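Primase X domain-containing protein (Sulfolobus solfataricus, PDB 4WYH) serves as a noncatalytic subunit of an archaeal eukaryotic-type primase and is essential for efficient primer synthesis. Local coordinates at residues E36-M41 against K75-K80; G42-R47 against Y79-G84; R49-V54 against S89-V94. One frame throughout, in Å; residues are numbered along the deposited sequence.

Contact 1: residues E36-M41 against K75-K80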
loop_
_atom_site.group_PDB
_atom_site.type_symbol
_atom_site.label_atom_id
_atom_site.label_comp_id
_atom_site.label_asym_id
_atom_site.label_seq_id
_atom_site.Cartn_x
_atom_site.Cartn_y
_atom_site.Cartn_z
ATOM N N GLU A 36 -0.429 2.082 -8.210
ATOM C CA GLU A 36 -0.645 3.522 -8.292
ATOM C C GLU A 36 -2.128 3.858 -8.262
ATOM O O GLU A 36 -2.566 4.774 -7.574
ATOM C CB GLU A 36 -0.001 4.108 -9.552
ATOM C CG GLU A 36 1.533 3.991 -9.589
ATOM C CD GLU A 36 2.270 4.957 -8.680
ATOM O OE1 GLU A 36 1.563 5.683 -7.931
ATOM O OE2 GLU A 36 3.555 4.990 -8.675
ATOM N N LYS A 37 -2.910 3.081 -8.985
ATOM C CA LYS A 37 -4.344 3.266 -9.001
ATOM C C LYS A 37 -4.999 3.108 -7.636
ATOM O O LYS A 37 -5.853 3.867 -7.271
ATOM C CB LYS A 37 -4.982 2.277 -9.979
ATOM C CG LYS A 37 -6.229 2.849 -10.617
ATOM C CD LYS A 37 -5.954 4.277 -11.111
ATOM C CE LYS A 37 -7.074 4.929 -11.916
ATOM N NZ LYS A 37 -6.609 6.344 -12.158
ATOM N N VAL A 38 -4.644 2.052 -6.925
ATOM C CA VAL A 38 -5.142 1.808 -5.594
ATOM C C VAL A 38 -4.717 2.974 -4.691
ATOM O O VAL A 38 -5.547 3.493 -3.913
ATOM C CB VAL A 38 -4.662 0.456 -5.008
ATOM C CG1 VAL A 38 -5.152 0.278 -3.585
ATOM C CG2 VAL A 38 -5.225 -0.709 -5.834
ATOM N N LEU A 39 -3.459 3.397 -4.803
ATOM C CA LEU A 39 -3.007 4.470 -3.989
ATOM C C LEU A 39 -3.837 5.726 -4.203
ATOM O O LEU A 39 -4.091 6.465 -3.264
ATOM C CB LEU A 39 -1.545 4.805 -4.211
ATOM C CG LEU A 39 -0.534 3.960 -3.481
ATOM C CD1 LEU A 39 0.801 4.183 -4.154
ATOM C CD2 LEU A 39 -0.397 4.204 -1.994
ATOM N N GLU A 40 -4.239 5.939 -5.451
ATOM C CA GLU A 40 -5.049 7.095 -5.802
ATOM C C GLU A 40 -6.461 7.031 -5.235
ATOM O O GLU A 40 -6.978 8.053 -4.847
ATOM C CB GLU A 40 -5.180 7.190 -7.295
ATOM C CG GLU A 40 -6.028 8.358 -7.719
ATOM C CD GLU A 40 -6.209 8.406 -9.194
ATOM O OE1 GLU A 40 -6.013 7.335 -9.823
ATOM O OE2 GLU A 40 -6.533 9.516 -9.696
ATOM N N MET A 41 -7.068 5.840 -5.233
ATOM C CA MET A 41 -8.490 5.681 -4.944
ATOM C C MET A 41 -8.829 5.337 -3.501
ATOM O O MET A 41 -9.831 5.783 -2.979
ATOM C CB MET A 41 -9.088 4.678 -5.904
ATOM C CG MET A 41 -8.893 5.031 -7.376
ATOM S SD MET A 41 -9.768 6.537 -7.881
ATOM C CE MET A 41 -11.344 6.395 -7.006
ATOM N N LYS A 75 0.337 8.136 3.720
ATOM C CA LYS A 75 -0.640 8.816 4.582
ATOM C C LYS A 75 -1.873 9.364 3.812
ATOM O O LYS A 75 -3.016 9.136 4.228
ATOM C CB LYS A 75 0.056 9.931 5.390
ATOM C CG LYS A 75 -0.752 10.371 6.560
ATOM C CD LYS A 75 -0.445 11.821 6.893
ATOM C CE LYS A 75 0.688 11.943 7.875
ATOM N NZ LYS A 75 0.731 13.358 8.347
ATOM N N GLU A 76 -1.620 9.976 2.669
ATOM C CA GLU A 76 -2.660 10.448 1.725
ATOM C C GLU A 76 -3.556 9.342 1.254
ATOM O O GLU A 76 -4.749 9.535 1.269
ATOM C CB GLU A 76 -2.049 10.972 0.461
ATOM C CG GLU A 76 -1.857 12.394 0.438
ATOM C CD GLU A 76 -1.000 12.781 -0.736
ATOM O OE1 GLU A 76 -0.443 11.944 -1.529
ATOM O OE2 GLU A 76 -0.846 13.954 -0.783
ATOM N N PHE A 77 -3.000 8.203 0.871
ATOM C CA PHE A 77 -3.765 6.995 0.594
ATOM C C PHE A 77 -4.638 6.553 1.758
ATOM O O PHE A 77 -5.849 6.350 1.578
ATOM C CB PHE A 77 -2.815 5.836 0.242
ATOM C CG PHE A 77 -3.455 4.498 0.345
ATOM C CD1 PHE A 77 -4.388 4.110 -0.598
ATOM C CD2 PHE A 77 -3.139 3.601 1.400
ATOM C CE1 PHE A 77 -4.987 2.861 -0.500
ATOM C CE2 PHE A 77 -3.737 2.342 1.466
ATOM C CZ PHE A 77 -4.663 1.993 0.531
ATOM N N TYR A 78 -4.054 6.447 2.954
ATOM C CA TYR A 78 -4.781 5.986 4.126
ATOM C C TYR A 78 -6.017 6.748 4.414
ATOM O O TYR A 78 -7.026 6.120 4.748
ATOM C CB TYR A 78 -3.893 5.875 5.397
ATOM C CG TYR A 78 -4.656 5.285 6.550
ATOM C CD1 TYR A 78 -4.811 3.918 6.704
ATOM C CD2 TYR A 78 -5.303 6.125 7.466
ATOM C CE1 TYR A 78 -5.570 3.406 7.760
ATOM C CE2 TYR A 78 -6.090 5.636 8.483
ATOM C CZ TYR A 78 -6.235 4.269 8.634
ATOM O OH TYR A 78 -6.996 3.796 9.677
ATOM N N TYR A 79 -5.968 8.093 4.337
ATOM C CA TYR A 79 -7.098 8.917 4.689
ATOM C C TYR A 79 -8.076 9.198 3.506
ATOM O O TYR A 79 -8.971 10.023 3.601
ATOM C CB TYR A 79 -6.631 10.189 5.399
ATOM C CG TYR A 79 -5.989 9.939 6.742
ATOM C CD1 TYR A 79 -6.739 9.470 7.809
ATOM C CD2 TYR A 79 -4.632 10.194 6.964
ATOM C CE1 TYR A 79 -6.166 9.262 9.091
ATOM C CE2 TYR A 79 -4.060 9.951 8.244
ATOM C CZ TYR A 79 -4.845 9.504 9.285
ATOM O OH TYR A 79 -4.365 9.241 10.550
ATOM N N LYS A 80 -7.943 8.479 2.411
ATOM C CA LYS A 80 -9.016 8.492 1.423
ATOM C C LYS A 80 -10.334 8.021 2.018
ATOM O O LYS A 80 -11.382 8.398 1.539
ATOM C CB LYS A 80 -8.679 7.646 0.184
ATOM C CG LYS A 80 -7.446 8.078 -0.538
ATOM C CD LYS A 80 -7.613 9.463 -1.032
ATOM C CE LYS A 80 -7.289 9.520 -2.480
ATOM N NZ LYS A 80 -6.980 10.914 -2.890
#

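Contact 2: residues G42-R47 against Y79-G84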
loop_
_atom_site.group_PDB
_atom_site.type_symbol
_atom_site.label_atom_id
_atom_site.label_comp_id
_atom_site.label_asym_id
_atom_site.label_seq_id
_atom_site.Cartn_x
_atom_site.Cartn_y
_atom_site.Cartn_z
ATOM N N GLY A 42 -7.974 4.535 -2.868
ATOM C CA GLY A 42 -8.126 4.167 -1.497
ATOM C C GLY A 42 -8.764 2.797 -1.344
ATOM O O GLY A 42 -9.319 2.241 -2.289
ATOM N N LEU A 43 -8.594 2.227 -0.170
ATOM C CA LEU A 43 -9.211 0.965 0.187
ATOM C C LEU A 43 -10.031 1.162 1.486
ATOM O O LEU A 43 -10.315 2.316 1.917
ATOM C CB LEU A 43 -8.151 -0.153 0.356
ATOM C CG LEU A 43 -7.292 -0.522 -0.877
ATOM C CD1 LEU A 43 -6.233 -1.590 -0.536
ATOM C CD2 LEU A 43 -8.134 -0.960 -2.063
ATOM N N GLN A 44 -10.359 0.037 2.112
ATOM C CA GLN A 44 -11.321 0.058 3.177
ATOM C C GLN A 44 -10.824 -0.662 4.448
ATOM O O GLN A 44 -10.236 -0.019 5.255
ATOM C CB GLN A 44 -12.669 -0.410 2.656
ATOM C CG GLN A 44 -13.793 -0.262 3.645
ATOM C CD GLN A 44 -15.173 -0.433 3.026
ATOM O OE1 GLN A 44 -16.112 0.235 3.430
ATOM N NE2 GLN A 44 -15.301 -1.297 2.047
ATOM N N ASP A 45 -11.185 -1.909 4.675
ATOM C CA ASP A 45 -10.702 -2.659 5.817
ATOM C C ASP A 45 -9.268 -3.166 5.679
ATOM O O ASP A 45 -8.674 -3.554 6.650
ATOM C CB ASP A 45 -11.603 -3.849 6.070
ATOM C CG ASP A 45 -13.077 -3.429 6.415
ATOM O OD1 ASP A 45 -13.332 -2.261 6.803
ATOM O OD2 ASP A 45 -13.932 -4.309 6.237
ATOM N N SER A 46 -8.709 -3.145 4.466
ATOM C CA SER A 46 -7.426 -3.714 4.219
ATOM C C SER A 46 -6.307 -2.688 4.092
ATOM O O SER A 46 -5.235 -3.056 3.713
ATOM C CB SER A 46 -7.488 -4.618 2.990
ATOM O OG SER A 46 -7.571 -3.867 1.818
ATOM N N ARG A 47 -6.574 -1.402 4.376
ATOM C CA ARG A 47 -5.596 -0.297 4.198
ATOM C C ARG A 47 -4.271 -0.508 4.830
ATOM O O ARG A 47 -3.265 -0.319 4.160
ATOM C CB ARG A 47 -6.145 1.047 4.697
ATOM C CG ARG A 47 -7.127 1.671 3.769
ATOM C CD ARG A 47 -7.830 2.864 4.428
ATOM N NE ARG A 47 -8.618 2.446 5.588
ATOM C CZ ARG A 47 -9.071 3.291 6.491
ATOM N NH1 ARG A 47 -8.827 4.622 6.405
ATOM N NH2 ARG A 47 -9.797 2.823 7.469
ATOM N N TYR A 79 -5.968 8.093 4.337
ATOM C CA TYR A 79 -7.098 8.917 4.689
ATOM C C TYR A 79 -8.076 9.198 3.506
ATOM O O TYR A 79 -8.971 10.023 3.601
ATOM C CB TYR A 79 -6.631 10.189 5.399
ATOM C CG TYR A 79 -5.989 9.939 6.742
ATOM C CD1 TYR A 79 -6.739 9.470 7.809
ATOM C CD2 TYR A 79 -4.632 10.194 6.964
ATOM C CE1 TYR A 79 -6.166 9.262 9.091
ATOM C CE2 TYR A 79 -4.060 9.951 8.244
ATOM C CZ TYR A 79 -4.845 9.504 9.285
ATOM O OH TYR A 79 -4.365 9.241 10.550
ATOM N N LYS A 80 -7.943 8.479 2.411
ATOM C CA LYS A 80 -9.016 8.492 1.423
ATOM C C LYS A 80 -10.334 8.021 2.018
ATOM O O LYS A 80 -11.382 8.398 1.539
ATOM C CB LYS A 80 -8.679 7.646 0.184
ATOM C CG LYS A 80 -7.446 8.078 -0.538
ATOM C CD LYS A 80 -7.613 9.463 -1.032
ATOM C CE LYS A 80 -7.289 9.520 -2.480
ATOM N NZ LYS A 80 -6.980 10.914 -2.890
ATOM N N LEU A 81 -10.298 7.202 3.074
ATOM C CA LEU A 81 -11.548 6.771 3.750
ATOM C C LEU A 81 -12.229 7.831 4.634
ATOM O O LEU A 81 -13.443 8.030 4.504
ATOM C CB LEU A 81 -11.323 5.484 4.564
ATOM C CG LEU A 81 -12.470 4.463 4.716
ATOM C CD1 LEU A 81 -13.716 5.132 5.213
ATOM C CD2 LEU A 81 -12.829 3.762 3.415
ATOM N N GLN A 82 -11.473 8.479 5.532
ATOM C CA GLN A 82 -12.031 9.338 6.664
ATOM C C GLN A 82 -12.691 8.626 7.834
ATOM O O GLN A 82 -13.275 9.304 8.688
ATOM C CB GLN A 82 -12.932 10.580 6.296
ATOM C CG GLN A 82 -13.621 10.707 4.949
ATOM C CD GLN A 82 -14.312 12.060 4.814
ATOM O OE1 GLN A 82 -14.371 12.635 3.718
ATOM N NE2 GLN A 82 -14.827 12.585 5.931
ATOM N N SER A 83 -12.641 7.296 7.889
ATOM C CA SER A 83 -12.752 6.663 9.167
ATOM C C SER A 83 -11.382 6.027 9.297
ATOM O O SER A 83 -10.915 5.300 8.444
ATOM C CB SER A 83 -13.891 5.658 9.267
ATOM O OG SER A 83 -13.541 4.463 8.606
ATOM N N GLY A 84 -10.720 6.399 10.363
ATOM C CA GLY A 84 -9.695 5.598 10.924
ATOM C C GLY A 84 -8.490 6.462 11.202
ATOM O O GLY A 84 -8.425 7.589 10.831
#

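Contact 3: residues R49-V54 against S89-V94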
loop_
_atom_site.group_PDB
_atom_site.type_symbol
_atom_site.label_atom_id
_atom_site.label_comp_id
_atom_site.label_asym_id
_atom_site.label_seq_id
_atom_site.Cartn_x
_atom_site.Cartn_y
_atom_site.Cartn_z
ATOM N N ARG A 49 -2.823 -3.372 5.975
ATOM C CA ARG A 49 -2.128 -4.495 5.333
ATOM C C ARG A 49 -1.623 -4.156 3.914
ATOM O O ARG A 49 -0.510 -4.530 3.572
ATOM C CB ARG A 49 -3.085 -5.701 5.269
ATOM C CG ARG A 49 -3.448 -6.174 6.649
ATOM C CD ARG A 49 -4.032 -7.596 6.618
ATOM N NE ARG A 49 -5.074 -7.781 5.604
ATOM C CZ ARG A 49 -6.357 -7.625 5.835
ATOM N NH1 ARG A 49 -6.740 -7.188 6.994
ATOM N NH2 ARG A 49 -7.264 -7.859 4.885
ATOM N N PHE A 50 -2.398 -3.408 3.126
ATOM C CA PHE A 50 -1.985 -2.980 1.775
ATOM C C PHE A 50 -0.748 -2.133 1.925
ATOM O O PHE A 50 0.190 -2.307 1.213
ATOM C CB PHE A 50 -3.079 -2.183 1.092
ATOM C CG PHE A 50 -2.720 -1.737 -0.312
ATOM C CD1 PHE A 50 -2.619 -2.666 -1.308
ATOM C CD2 PHE A 50 -2.392 -0.438 -0.585
ATOM C CE1 PHE A 50 -2.293 -2.300 -2.584
ATOM C CE2 PHE A 50 -2.044 -0.058 -1.886
ATOM C CZ PHE A 50 -1.985 -1.005 -2.868
ATOM N N ILE A 51 -0.716 -1.236 2.893
ATOM C CA ILE A 51 0.520 -0.464 3.179
ATOM C C ILE A 51 1.719 -1.315 3.584
ATOM O O ILE A 51 2.803 -1.165 3.022
ATOM C CB ILE A 51 0.285 0.648 4.266
ATOM C CG1 ILE A 51 -0.683 1.725 3.755
ATOM C CG2 ILE A 51 1.616 1.249 4.774
ATOM C CD1 ILE A 51 -1.150 2.662 4.881
ATOM N N LEU A 52 1.541 -2.230 4.509
ATOM C CA LEU A 52 2.656 -3.049 4.964
ATOM C C LEU A 52 3.183 -3.992 3.874
ATOM O O LEU A 52 4.381 -4.117 3.697
ATOM C CB LEU A 52 2.246 -3.863 6.178
ATOM C CG LEU A 52 3.261 -4.802 6.812
ATOM C CD1 LEU A 52 4.519 -4.020 7.175
ATOM C CD2 LEU A 52 2.656 -5.501 8.004
ATOM N N TYR A 53 2.278 -4.633 3.127
ATOM C CA TYR A 53 2.664 -5.763 2.264
ATOM C C TYR A 53 2.892 -5.382 0.845
ATOM O O TYR A 53 3.592 -6.117 0.113
ATOM C CB TYR A 53 1.671 -7.002 2.415
ATOM C CG TYR A 53 1.643 -7.600 3.811
ATOM C CD1 TYR A 53 2.703 -8.308 4.283
ATOM C CD2 TYR A 53 0.545 -7.431 4.668
ATOM C CE1 TYR A 53 2.698 -8.810 5.570
ATOM C CE2 TYR A 53 0.537 -7.899 5.959
ATOM C CZ TYR A 53 1.629 -8.572 6.418
ATOM O OH TYR A 53 1.652 -9.109 7.668
ATOM N N VAL A 54 2.332 -4.244 0.423
ATOM C CA VAL A 54 2.347 -3.878 -0.950
ATOM C C VAL A 54 2.881 -2.457 -1.185
ATOM O O VAL A 54 3.939 -2.291 -1.787
ATOM C CB VAL A 54 0.941 -4.077 -1.589
ATOM C CG1 VAL A 54 0.988 -3.736 -3.049
ATOM C CG2 VAL A 54 0.414 -5.481 -1.306
ATOM N N SER A 89 4.566 7.327 13.219
ATOM C CA SER A 89 5.661 6.507 13.716
ATOM C C SER A 89 5.541 5.077 13.101
ATOM O O SER A 89 6.561 4.474 12.694
ATOM C CB SER A 89 5.655 6.508 15.249
ATOM O OG SER A 89 4.680 5.593 15.707
ATOM N N TRP A 90 4.311 4.562 12.967
ATOM C CA TRP A 90 4.108 3.279 12.289
ATOM C C TRP A 90 4.590 3.378 10.813
ATOM O O TRP A 90 5.350 2.559 10.353
ATOM C CB TRP A 90 2.648 2.854 12.357
ATOM C CG TRP A 90 2.376 1.530 11.848
ATOM C CD1 TRP A 90 2.525 0.337 12.544
ATOM C CD2 TRP A 90 1.822 1.181 10.583
ATOM N NE1 TRP A 90 2.125 -0.712 11.768
ATOM C CE2 TRP A 90 1.687 -0.228 10.556
ATOM C CE3 TRP A 90 1.400 1.904 9.477
ATOM C CZ2 TRP A 90 1.164 -0.902 9.465
ATOM C CZ3 TRP A 90 0.892 1.199 8.379
ATOM C CH2 TRP A 90 0.759 -0.169 8.402
ATOM N N LEU A 91 4.150 4.401 10.114
ATOM C CA LEU A 91 4.480 4.570 8.680
ATOM C C LEU A 91 5.972 4.699 8.440
ATOM O O LEU A 91 6.495 4.070 7.556
ATOM C CB LEU A 91 3.733 5.737 8.087
ATOM C CG LEU A 91 2.218 5.542 7.966
ATOM C CD1 LEU A 91 1.483 6.846 7.613
ATOM C CD2 LEU A 91 1.890 4.460 6.933
ATOM N N LYS A 92 6.640 5.513 9.249
ATOM C CA LYS A 92 8.056 5.667 9.150
ATOM C C LYS A 92 8.775 4.358 9.442
ATOM O O LYS A 92 9.699 3.976 8.713
ATOM C CB LYS A 92 8.587 6.728 10.105
ATOM C CG LYS A 92 7.992 8.089 9.900
ATOM C CD LYS A 92 8.660 9.077 10.872
ATOM C CE LYS A 92 8.286 10.520 10.580
ATOM N NZ LYS A 92 8.693 11.301 11.789
ATOM N N SER A 93 8.347 3.650 10.483
ATOM C CA SER A 93 8.911 2.320 10.758
ATOM C C SER A 93 8.728 1.301 9.608
ATOM O O SER A 93 9.646 0.564 9.254
ATOM C CB SER A 93 8.340 1.759 12.034
ATOM O OG SER A 93 8.819 0.415 12.231
ATOM N N VAL A 94 7.537 1.218 9.038
ATOM C CA VAL A 94 7.343 0.367 7.871
ATOM C C VAL A 94 8.297 0.689 6.729
ATOM O O VAL A 94 8.890 -0.210 6.132
ATOM C CB VAL A 94 5.904 0.503 7.360
ATOM C CG1 VAL A 94 5.726 -0.281 6.066
ATOM C CG2 VAL A 94 4.882 0.046 8.409
#

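Contact 1: residues E36-M41 against K75-K80
The ring of Phe77 meets the last turn of helix 33-41 with its edge. The carbonyl oxygens of Val38 and Leu39 lie near the ring plane, beside CD1 and CE1. Val38 O is 3.5 Å from Phe77 CE1, and Leu39 O is 3.6 Å from Phe77 CD1. The ring edge carries a slight positive charge, so two carbonyl oxygens there probably make weakly favourable neighbours. Away from this interface, Tyr78 and Tyr79 meet each other. Tyr78 CD2 sits 3.6 Å above the plane of the Tyr79 ring, over its centre. Tyr79 CE1 lies in plane at the edge of the Tyr78 ring.

Side chains complete the grip on Phe77. Leu39 crosses it at about a right angle, and Leu39 CD2 reaches Phe77 CB at 3.7 Å. Val38 lies alongside Phe77 and points the same way. Its CG1 touches Phe77 CE1 at 4.0 Å. No hydrogen bond joins the two segments, and the buried part rests on apolar contact and on the two carbonyl oxygens at the ring edge.

The exposed side is different. The chain of Lys80, bent at chi2 and chi3, runs past the end of helix 33-41. Its CB lies 3.8 Å from Met41 O. The position of its end near Glu40 is doubtful in the model. Glu40 is engaged within its own helix. Lys37 NZ, about one turn back, forms a salt bridge with Glu40 OE1 at 2.6 Å and donates to its syn lone pair.

Phe77 also meets the ring of Phe50 and touches Ile51, both on helix 47-63. This is aromatic and aliphatic core packing of a small all-helical domain, where the C-terminal ends of helices 33-41 and 67-78 come together.

Contact 2: residues G42-R47 against Y79-G84
Arg47 and Leu81 carry most of this contact, and Gly42 adds a close backbone approach. The guanidinium of Arg47 grips one atom, Ser83 O, with both end nitrogens. Arg47 NH1 donates to Ser83 O at 3.0 Å and Arg47 NH2 to Ser83 O at 2.9 Å. The donors come from opposite faces of the carbonyl plane. Both bonds are bent, with N-H...O angles of 136° and 143°. The oxygen lies at the guanidinium edge, close to its plane. Arg47 NE donates to Gln44 O at 3.0 Å. The chain bends at chi3 (-63°), which brings NE round to that oxygen. With a further bond from NH1 to Tyr78 O, four hydrogen bonds hold the rotation of the group.

Leu81 lies over a guanidinium face. Its CG stands 3.9 Å above the plane, over the centre, and its CB is 3.2 Å from Arg47 NH1. Leu81 CD2 reaches on to Leu43 O at 3.3 Å. An alanine in place of Arg47 would probably leave Ser83 O without its two donors and open a gap beneath Leu81.

Gly42 has positive phi at the end of helix 33-41. Its CA is 3.9 Å from Lys80 CB. A side chain here would clash with that atom and with the preceding carbonyl.

Asp45, a manganese-binding residue of this protein, lies in the same loop; no metal is bound to this chain. The two loops follow helices 33-41 and 67-78. Arg47 opens helix 47-63 and makes a cation-pi contact with Tyr78, while Glu121 of helix 116-128 accepts from Gln44 N, Asp45 N and Ser46 OG.

Contact 3: residues R49-V54 against S89-V94
Ile51 CG2 is the tight point between helices 47-63 and 88-101. It touches Trp90 CZ3 at 3.7 Å and Leu91 CD2 at 3.9 Å. This methyl is anti to the backbone N of Ile51, and both partners meet it. Ile51 and Leu91 cross at about a right angle, and Ile51 CD1 adds a second touch on Leu91 CD2 at 4.1 Å. Ile51 and Trp90 cross obliquely. The indole is braced within its own helix, where Val94 CG2 stands 3.8 Å above the ring plane, over its centre.

The axes of segments 49-54 and 89-94 run nearly parallel, at 19°, and come within 10.7 Å. The two helices are not consecutive. Helix 67-78 lies between them in sequence and also packs on the buried side, with Phe77 against Ile51 and Leu71 against Leu91. It is apolar helix-helix packing in a small all-helical domain.

The other side is looser. Leu52 is partly exposed there, and Trp90, also partly exposed, spans from it to the tight point at Ile51. Leu52 makes one side-chain touch, CD1 to Val94 CG1, at 4.1 Å. Leu52 CG instead lies over a face of its neighbour Tyr53, whose ring stacks with Trp106. No hydrogen bond crosses between the segments. Arg49 forms salt bridges with Asp115 and Glu117.

Contacts 1 and 2 are neighbours, with centres about 8 Å apart, and share Tyr79 and Lys80. Both join the chain around the end of helix 33-41 to that around the end of helix 67-78. Contact 1 is partly buried and mainly apolar. Contact 2 lies farther out, in two loops, and rests on arginine bonds to backbone oxygens. Contact 3 is buried and wholly apolar, between two helices, with its centre about 7 Å from that of the chain. Helix 47-63 ties all three together: it begins at Arg47 in contact 2, supplies contact 3, and sends Phe50 to Val38 and Phe77 of contact 1 and to Leu43 of contact 2.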